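Local coordinates for protein design 2L4HC2_9 (Synthetic construct, PDB 5J73) that assembles as a designed helical homodimer whose pairing specificity is meant to come from buried hydrogen-bond networks between its helices, at residues V25-A28 against E29-E33; I63-I66 against R67-E71. All coordinates share one frame; numbering follows the deposited sequence.

Both contacts are short runs of helix, about two and a half turns each, contact 1 on helix 8-39 and contact 2 on helix 45-78 of the same hairpin, their centres about 18 Å apart. Contact 1 is partly buried: E27, E30 and R31 lie along the outer side, E29 reaches the second subunit, and V25, A28 and L32 face inward. Contact 2 is more deeply buried; isoleucines, S69 and N70 line its inner side, R64 and R68 lie outside, and R67 reaches across to the partner. A salt bridge marks contact 1; a serine bond to the backbone and an arginine over an isoleucine methyl mark contact 2. Across the dimer, residues of one meet those of the other.

Contact 1. Residues V25-A28 against E29-E33; sequences VEEA and EERLE
E27 and R31, one helical turn apart, lie side by side and join their ends in a salt bridge. Starting at the arginine backbone, CB of R31 rests 3.3 Å from E27 O, the same carbonyl that accepts R31 N at 2.9 Å. CG stands anti to the backbone N (chi1 177°), and bends at the next two torsions swing the chain back along the helix toward the glutamate. On the way, NE makes a long, weak ion pair with E54 of helix 45-78. CZ lies 3.7 Å from E27 OE2, and NH2 closes the bridge to that oxygen at 2.5 Å. E27 reaches out fully extended; the carboxylate and guanidinium planes are 21° apart, and OE2 meets the guanidinium obliquely.

This is an i to i+4 salt bridge on the outer side of one helix of a helical hairpin, two copies of which make the dimer. Regular i to i+4 backbone bonds run beneath it, among them L32 N to A28 O at 2.8 Å. On the same outer side, the extended E30 side chain runs past E26 O, with its CG 3.4 Å from that oxygen; the E26 carboxylate itself pairs with R22.

The inward side is different in kind. A28 packs on I58 of helix 45-78, and L32 touches both L55 there and A56 of the second subunit. V25 sets CG1 3.9 Å from E29 OE2, the two side chains crossing at a slant, and leans on I63 of the second subunit. The glutamate's charge is answered across the dimer interface by a salt bridge from OE2 to R67 of the second subunit.

Contact 2. Residues I63-I66 against R67-E71; sequences IRII and RRSNE
I63 to R67, R64 to R68, I65 to S69 and I66 to N70 are joined by consecutive i to i+4 backbone bonds of a regular helix, such as R68 N to R64 O at 2.9 Å. The carbonyl of I65 takes a second donor: S69 OG, set anti to its own carbonyl carbon (chi1 -73°), turns back to I65 O at 3.0 Å. It arrives from above the carbonyl plane, on the opposite face from S69 N. With an alanine here, I65 O would probably lose its second donor and NE2 of Q18, on helix 8-39, its hydrogen-bond partner.

R67 runs extended from CG to NE alongside I63 and lays a guanidinium face over the isoleucine CG2, which sits 3.6 Å from the plane, over its centre. The methyl supports that face and, together with the salt bridge to E29 of the second subunit, probably limits how the group can turn. R64 and R68 also run side by side, their guanidinium planes 24° apart. CD of R64 meets R68 NH2 at the edge of the R68 guanidinium, 3.6 Å away, while the like charges stay somewhat farther apart, R64 NE to R68 NH2 being 4.5 Å.

N70 anchors its amide in the second subunit, where ND2 bonds to Q18 and OD1 accepts from R22 NE, consistent with part of the designed network. Around these polar groups, I66 and R67 pack on V25 of the second subunit and I65 on its I66, so this part of helix 45-78 faces helix 8-39 of its own chain and both helices of the partner.

Contact 1. Residues V25-A28 against E29-E33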
loop_
_atom_site.group_PDB
_atom_site.type_symbol
_atom_site.label_atom_id
_atom_site.label_comp_id
_atom_site.label_asym_id
_atom_site.label_seq_id
_atom_site.Cartn_x
_atom_site.Cartn_y
_atom_site.Cartn_z
ATOM N N VAL A 25 3.111 -5.013 5.845
ATOM C CA VAL A 25 1.754 -5.253 5.355
ATOM C C VAL A 25 0.965 -6.003 6.421
ATOM O O VAL A 25 -0.199 -5.697 6.677
ATOM C CB VAL A 25 1.750 -6.059 4.026
ATOM C CG1 VAL A 25 0.346 -6.553 3.683
ATOM C CG2 VAL A 25 2.294 -5.211 2.890
ATOM N N GLU A 26 1.608 -6.980 7.046
ATOM C CA GLU A 26 0.978 -7.757 8.104
ATOM C C GLU A 26 0.669 -6.861 9.302
ATOM O O GLU A 26 -0.378 -6.995 9.937
ATOM C CB GLU A 26 1.880 -8.919 8.524
ATOM C CG GLU A 26 1.801 -10.128 7.606
ATOM C CD GLU A 26 2.747 -11.238 8.018
ATOM O OE1 GLU A 26 3.471 -11.060 9.021
ATOM O OE2 GLU A 26 2.736 -12.302 7.365
ATOM N N GLU A 27 1.587 -5.948 9.603
ATOM C CA GLU A 27 1.380 -4.982 10.676
ATOM C C GLU A 27 0.202 -4.075 10.346
ATOM O O GLU A 27 -0.588 -3.725 11.218
ATOM C CB GLU A 27 2.645 -4.149 10.905
ATOM C CG GLU A 27 2.524 -3.119 12.023
ATOM C CD GLU A 27 3.792 -2.305 12.215
ATOM O OE1 GLU A 27 4.754 -2.503 11.444
ATOM O OE2 GLU A 27 3.812 -1.438 13.117
ATOM N N ALA A 28 0.084 -3.698 9.075
ATOM C CA ALA A 28 -0.997 -2.825 8.644
ATOM C C ALA A 28 -2.337 -3.541 8.729
ATOM O O ALA A 28 -3.336 -2.958 9.151
ATOM C CB ALA A 28 -0.751 -2.338 7.221
ATOM N N GLU A 29 -2.348 -4.812 8.337
ATOM C CA GLU A 29 -3.562 -5.620 8.392
ATOM C C GLU A 29 -4.048 -5.755 9.830
ATOM O O GLU A 29 -5.244 -5.668 10.104
ATOM C CB GLU A 29 -3.324 -7.003 7.777
ATOM C CG GLU A 29 -3.929 -7.167 6.386
ATOM C CD GLU A 29 -3.506 -8.456 5.703
ATOM O OE1 GLU A 29 -3.747 -9.541 6.273
ATOM O OE2 GLU A 29 -2.946 -8.383 4.589
ATOM N N GLU A 30 -3.108 -5.972 10.746
ATOM C CA GLU A 30 -3.433 -6.100 12.158
ATOM C C GLU A 30 -3.933 -4.788 12.739
ATOM O O GLU A 30 -4.961 -4.743 13.415
ATOM C CB GLU A 30 -2.199 -6.549 12.937
ATOM C CG GLU A 30 -1.847 -8.012 12.777
ATOM C CD GLU A 30 -0.379 -8.284 13.043
ATOM O OE1 GLU A 30 0.265 -7.462 13.731
ATOM O OE2 GLU A 30 0.133 -9.313 12.556
ATOM N N ARG A 31 -3.200 -3.716 12.461
ATOM C CA ARG A 31 -3.545 -2.401 12.975
ATOM C C ARG A 31 -4.844 -1.890 12.389
ATOM O O ARG A 31 -5.582 -1.162 13.039
ATOM C CB ARG A 31 -2.434 -1.400 12.686
ATOM C CG ARG A 31 -2.772 0.017 13.126
ATOM C CD ARG A 31 -1.584 0.717 13.753
ATOM N NE ARG A 31 -0.308 0.307 13.176
ATOM C CZ ARG A 31 0.875 0.681 13.650
ATOM N NH1 ARG A 31 0.947 1.481 14.706
ATOM N NH2 ARG A 31 1.987 0.257 13.067
ATOM N N LEU A 32 -5.129 -2.271 11.154
ATOM C CA LEU A 32 -6.371 -1.844 10.531
ATOM C C LEU A 32 -7.573 -2.458 11.242
ATOM O O LEU A 32 -8.538 -1.761 11.530
ATOM C CB LEU A 32 -6.388 -2.216 9.045
ATOM C CG LEU A 32 -7.647 -1.829 8.252
ATOM C CD1 LEU A 32 -7.985 -0.344 8.368
ATOM C CD2 LEU A 32 -7.538 -2.228 6.777
ATOM N N GLU A 33 -7.523 -3.752 11.532
ATOM C CA GLU A 33 -8.666 -4.427 12.142
ATOM C C GLU A 33 -8.920 -3.904 13.555
ATOM O O GLU A 33 -10.065 -3.675 13.937
ATOM C CB GLU A 33 -8.466 -5.941 12.166
ATOM C CG GLU A 33 -9.768 -6.724 12.279
ATOM C CD GLU A 33 -9.567 -8.210 12.077
ATOM O OE1 GLU A 33 -10.567 -8.921 11.826
ATOM O OE2 GLU A 33 -8.411 -8.669 12.196
#

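Contact 2. Residues I63-I66 against R67-E71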
loop_
_atom_site.group_PDB
_atom_site.type_symbol
_atom_site.label_atom_id
_atom_site.label_comp_id
_atom_site.label_asym_id
_atom_site.label_seq_id
_atom_site.Cartn_x
_atom_site.Cartn_y
_atom_site.Cartn_z
ATOM N N ILE A 63 2.387 3.218 0.402
ATOM C CA ILE A 63 2.712 3.891 -0.853
ATOM C C ILE A 63 4.211 3.865 -1.139
ATOM O O ILE A 63 4.615 3.696 -2.287
ATOM C CB ILE A 63 2.193 5.349 -0.854
ATOM C CG1 ILE A 63 0.666 5.340 -0.987
ATOM C CG2 ILE A 63 2.804 6.146 -2.009
ATOM C CD1 ILE A 63 0.015 6.703 -0.927
ATOM N N ARG A 64 5.034 4.028 -0.107
ATOM C CA ARG A 64 6.483 3.935 -0.281
ATOM C C ARG A 64 6.879 2.550 -0.770
ATOM O O ARG A 64 7.745 2.411 -1.629
ATOM C CB ARG A 64 7.220 4.245 1.021
ATOM C CG ARG A 64 7.195 5.703 1.421
ATOM C CD ARG A 64 8.069 5.948 2.637
ATOM N NE ARG A 64 7.289 5.839 3.865
ATOM C CZ ARG A 64 6.529 6.812 4.355
ATOM N NH1 ARG A 64 6.441 7.978 3.726
ATOM N NH2 ARG A 64 5.846 6.614 5.472
ATOM N N ILE A 65 6.240 1.530 -0.208
ATOM C CA ILE A 65 6.518 0.149 -0.570
ATOM C C ILE A 65 6.230 -0.094 -2.046
ATOM O O ILE A 65 7.001 -0.763 -2.731
ATOM C CB ILE A 65 5.690 -0.825 0.296
ATOM C CG1 ILE A 65 6.216 -0.825 1.734
ATOM C CG2 ILE A 65 5.719 -2.238 -0.277
ATOM C CD1 ILE A 65 5.203 -1.288 2.767
ATOM N N ILE A 66 5.123 0.450 -2.536
ATOM C CA ILE A 66 4.756 0.276 -3.936
ATOM C C ILE A 66 5.781 0.958 -4.831
ATOM O O ILE A 66 6.151 0.423 -5.874
ATOM C CB ILE A 66 3.345 0.818 -4.223
ATOM C CG1 ILE A 66 2.299 -0.092 -3.580
ATOM C CG2 ILE A 66 3.081 0.912 -5.720
ATOM C CD1 ILE A 66 1.000 0.602 -3.267
ATOM N N ARG A 67 6.233 2.142 -4.430
ATOM C CA ARG A 67 7.227 2.866 -5.212
ATOM C C ARG A 67 8.583 2.170 -5.238
ATOM O O ARG A 67 9.220 2.107 -6.288
ATOM C CB ARG A 67 7.379 4.294 -4.686
ATOM C CG ARG A 67 6.239 5.193 -5.117
ATOM C CD ARG A 67 6.127 6.454 -4.292
ATOM N NE ARG A 67 4.987 7.247 -4.743
ATOM C CZ ARG A 67 4.670 8.448 -4.274
ATOM N NH1 ARG A 67 5.399 9.007 -3.318
ATOM N NH2 ARG A 67 3.617 9.086 -4.760
ATOM N N ARG A 68 9.026 1.649 -4.098
ATOM C CA ARG A 68 10.297 0.932 -4.051
ATOM C C ARG A 68 10.189 -0.375 -4.835
ATOM O O ARG A 68 11.105 -0.741 -5.566
ATOM C CB ARG A 68 10.734 0.672 -2.606
ATOM C CG ARG A 68 11.823 1.629 -2.121
ATOM C CD ARG A 68 12.097 1.478 -0.631
ATOM N NE ARG A 68 11.455 2.530 0.155
ATOM C CZ ARG A 68 11.270 2.479 1.472
ATOM N NH1 ARG A 68 11.671 1.422 2.167
ATOM N NH2 ARG A 68 10.675 3.488 2.097
ATOM N N SER A 69 9.066 -1.071 -4.681
ATOM C CA SER A 69 8.838 -2.319 -5.406
ATOM C C SER A 69 8.795 -2.032 -6.901
ATOM O O SER A 69 9.250 -2.837 -7.715
ATOM C CB SER A 69 7.542 -2.989 -4.947
ATOM O OG SER A 69 7.696 -3.564 -3.662
ATOM N N ASN A 70 8.306 -0.873 -7.242
ATOM C CA ASN A 70 8.282 -0.442 -8.614
ATOM C C ASN A 70 9.665 -0.210 -9.147
ATOM O O ASN A 70 9.940 -0.485 -10.278
ATOM C CB ASN A 70 7.443 0.808 -8.742
ATOM C CG ASN A 70 7.103 1.135 -10.148
ATOM O OD1 ASN A 70 7.636 2.053 -10.719
ATOM N ND2 ASN A 70 6.198 0.391 -10.709
ATOM N N GLU A 71 10.542 0.277 -8.303
ATOM C CA GLU A 71 11.943 0.442 -8.670
ATOM C C GLU A 71 12.603 -0.918 -8.870
ATOM O O GLU A 71 13.387 -1.102 -9.796
ATOM C CB GLU A 71 12.712 1.217 -7.592
ATOM C CG GLU A 71 12.308 2.671 -7.399
ATOM C CD GLU A 71 12.345 3.473 -8.681
ATOM O OE1 GLU A 71 13.397 3.467 -9.355
ATOM O OE2 GLU A 71 11.328 4.115 -9.014
#